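Local coordinates for ofchtiv-allosamidin (Ostrinia furnacalis, PDB 6JMB), which probably hydrolyses the beta-1,4 linkages of chitin, as a group IV insect chitinase of glycosyl hydrolase family 18, at residues Thr253-Pro259 and Asp315-Val319. Numbering follows the deposited sequence.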
loop_
_atom_site.group_PDB
_atom_site.type_symbol
_atom_site.label_atom_id
_atom_site.label_comp_id
_atom_site.label_asym_id
_atom_site.label_seq_id
_atom_site.Cartn_x
_atom_site.Cartn_y
_atom_site.Cartn_z
ATOM N N THR A 253 3.352 -15.161 -4.349
ATOM C CA THR A 253 3.608 -16.591 -4.452
ATOM C C THR A 253 3.706 -17.020 -5.909
ATOM O O THR A 253 3.011 -16.491 -6.787
ATOM C CB THR A 253 2.529 -17.420 -3.731
ATOM O OG1 THR A 253 1.326 -17.406 -4.503
ATOM C CG2 THR A 253 2.239 -16.864 -2.333
ATOM N N PHE A 254 4.577 -18.002 -6.142
ATOM C CA PHE A 254 4.958 -18.436 -7.477
ATOM C C PHE A 254 4.968 -19.959 -7.528
ATOM O O PHE A 254 5.150 -20.638 -6.513
ATOM C CB PHE A 254 6.389 -17.992 -7.820
ATOM C CG PHE A 254 6.612 -16.505 -7.826
ATOM C CD1 PHE A 254 6.692 -15.787 -6.639
ATOM C CD2 PHE A 254 6.805 -15.831 -9.027
ATOM C CE1 PHE A 254 6.928 -14.414 -6.654
ATOM C CE2 PHE A 254 7.044 -14.460 -9.046
ATOM C CZ PHE A 254 7.105 -13.757 -7.856
ATOM N N GLN A 255 4.798 -20.488 -8.742
ATOM C CA GLN A 255 5.022 -21.897 -9.061
ATOM C C GLN A 255 6.335 -21.964 -9.829
ATOM O O GLN A 255 6.429 -21.442 -10.943
ATOM C CB GLN A 255 3.879 -22.427 -9.927
ATOM C CG GLN A 255 4.043 -23.880 -10.347
ATOM C CD GLN A 255 3.044 -24.307 -11.412
ATOM O OE1 GLN A 255 2.564 -23.494 -12.200
ATOM N NE2 GLN A 255 2.726 -25.598 -11.435
ATOM N N LEU A 256 7.350 -22.588 -9.238
ATOM C CA LEU A 256 8.640 -22.699 -9.906
ATOM C C LEU A 256 8.529 -23.539 -11.173
ATOM O O LEU A 256 7.743 -24.484 -11.257
ATOM C CB LEU A 256 9.651 -23.356 -8.972
ATOM C CG LEU A 256 10.087 -22.518 -7.771
ATOM C CD1 LEU A 256 10.830 -23.388 -6.758
ATOM C CD2 LEU A 256 10.943 -21.339 -8.222
ATOM N N SER A 257 9.333 -23.176 -12.178
ATOM C CA SER A 257 9.440 -24.026 -13.359
ATOM C C SER A 257 10.149 -25.334 -13.034
ATOM O O SER A 257 9.765 -26.394 -13.539
ATOM C CB SER A 257 10.172 -23.291 -14.476
ATOM O OG SER A 257 9.460 -22.131 -14.868
ATOM N N ASP A 258 11.185 -25.277 -12.195
ATOM C CA ASP A 258 11.953 -26.437 -11.759
ATOM C C ASP A 258 12.212 -26.264 -10.269
ATOM O O ASP A 258 12.929 -25.338 -9.871
ATOM C CB ASP A 258 13.272 -26.501 -12.537
ATOM C CG ASP A 258 14.084 -27.761 -12.245
ATOM O OD1 ASP A 258 13.981 -28.318 -11.131
ATOM O OD2 ASP A 258 14.860 -28.184 -13.133
ATOM N N PRO A 259 11.641 -27.124 -9.421
ATOM C CA PRO A 259 11.821 -26.958 -7.967
ATOM C C PRO A 259 13.264 -26.981 -7.500
ATOM O O PRO A 259 13.549 -26.453 -6.418
ATOM C CB PRO A 259 11.017 -28.127 -7.375
ATOM C CG PRO A 259 9.978 -28.422 -8.417
ATOM C CD PRO A 259 10.664 -28.180 -9.746
ATOM N N ASP A 315 9.090 -27.573 -2.610
ATOM C CA ASP A 315 8.804 -28.165 -3.912
ATOM C C ASP A 315 8.496 -27.068 -4.929
ATOM O O ASP A 315 9.339 -26.194 -5.149
ATOM C CB ASP A 315 7.687 -29.207 -3.808
ATOM C CG ASP A 315 8.071 -30.383 -2.942
ATOM O OD1 ASP A 315 9.260 -30.752 -2.942
ATOM O OD2 ASP A 315 7.177 -30.938 -2.264
ATOM N N TYR A 316 7.309 -27.081 -5.539
ATOM C CA TYR A 316 7.009 -26.084 -6.563
ATOM C C TYR A 316 6.743 -24.690 -5.996
ATOM O O TYR A 316 6.781 -23.713 -6.751
ATOM C CB TYR A 316 5.844 -26.549 -7.441
ATOM C CG TYR A 316 6.285 -27.503 -8.526
ATOM C CD1 TYR A 316 6.811 -27.022 -9.712
ATOM C CD2 TYR A 316 6.195 -28.879 -8.356
ATOM C CE1 TYR A 316 7.231 -27.871 -10.709
ATOM C CE2 TYR A 316 6.617 -29.746 -9.354
ATOM C CZ TYR A 316 7.130 -29.228 -10.530
ATOM O OH TYR A 316 7.557 -30.063 -11.538
ATOM N N ASN A 317 6.477 -24.564 -4.697
ATOM C CA ASN A 317 6.107 -23.271 -4.128
ATOM C C ASN A 317 7.336 -22.413 -3.887
ATOM O O ASN A 317 8.324 -22.881 -3.314
ATOM C CB ASN A 317 5.431 -23.470 -2.778
ATOM C CG ASN A 317 4.164 -24.240 -2.881
ATOM O OD1 ASN A 317 3.161 -23.735 -3.377
ATOM N ND2 ASN A 317 4.191 -25.485 -2.413
ATOM N N TRP A 318 7.257 -21.144 -4.283
ATOM C CA TRP A 318 8.260 -20.152 -3.930
ATOM C C TRP A 318 7.509 -18.894 -3.520
ATOM O O TRP A 318 6.637 -18.423 -4.253
ATOM C CB TRP A 318 9.173 -19.882 -5.127
ATOM C CG TRP A 318 10.403 -19.098 -4.824
ATOM C CD1 TRP A 318 11.675 -19.592 -4.648
ATOM C CD2 TRP A 318 10.512 -17.672 -4.720
ATOM N NE1 TRP A 318 12.552 -18.562 -4.422
ATOM C CE2 TRP A 318 11.867 -17.375 -4.461
ATOM C CE3 TRP A 318 9.592 -16.619 -4.808
ATOM C CZ2 TRP A 318 12.325 -16.067 -4.285
ATOM C CZ3 TRP A 318 10.049 -15.318 -4.640
ATOM C CH2 TRP A 318 11.406 -15.055 -4.381
ATOM N N VAL A 319 7.826 -18.363 -2.342
ATOM C CA VAL A 319 7.066 -17.270 -1.744
ATOM C C VAL A 319 8.029 -16.172 -1.310
ATOM O O VAL A 319 8.983 -16.432 -0.570
ATOM C CB VAL A 319 6.246 -17.764 -0.536
ATOM C CG1 VAL A 319 5.514 -16.600 0.137
ATOM C CG2 VAL A 319 5.259 -18.835 -0.956
HETATM O O HOH W 1 3.518 -20.969 -4.049
HETATM O O HOH W 2 11.934 -25.957 -4.251
#
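An antiparallel beta pairing joins these segments in the alpha+beta insertion domain that many family 18 chitinases carry between the seventh and eighth strands of their TIM barrel. The long strand 243-256 starts in the barrel and runs out into this insertion, where its end, 253-256, lies beside 317-319, which also pairs with strand 309-314. Phe-254 and Trp-318 form the hydrogen-bonded pair: Phe-254 N gives to Trp-318 O at 2.8 Å, and Trp-318 N returns to Phe-254 O at 3.1 Å. Two residues on, Leu-256 N donates to Tyr-316 O at 2.8 Å, nearly straight at 172°. Both carbonyls of 315-319 used here also receive a CA-H contact, Thr-253 CA to Trp-318 O at 3.5 Å and Gln-255 CA to Tyr-316 O at 3.4 Å. Phe-254 O has a second donor, a water 3.0 Å away that also donates to Asn-317 OD1 at 2.9 Å; Asn-317 ND2 turns back to Leu-314 O. Thr-253, Gln-255, Asn-317 and Val-319 share one face, where Thr-253 OG1 bonds to Leu-273 O and Gln-255 OE1 to Asn-269 ND2. On the opposite face, the edge of Trp-318 meets the face of Phe-254 (centroids of the phenyl and six-membered rings 5.4 Å apart, planes at 84°), Leu-256 packs against the tryptophan CB, and Trp-318 NE1 is satisfied by Asn-262 O. Past the strand end, a second water donates to Pro-259 O at 2.7 Å and Asp-315 O at 2.8 Å, while Pro-259 CG sits 3.5 Å above the centroid of the Tyr-316 ring, a CH-pi contact only 5° off the ring normal.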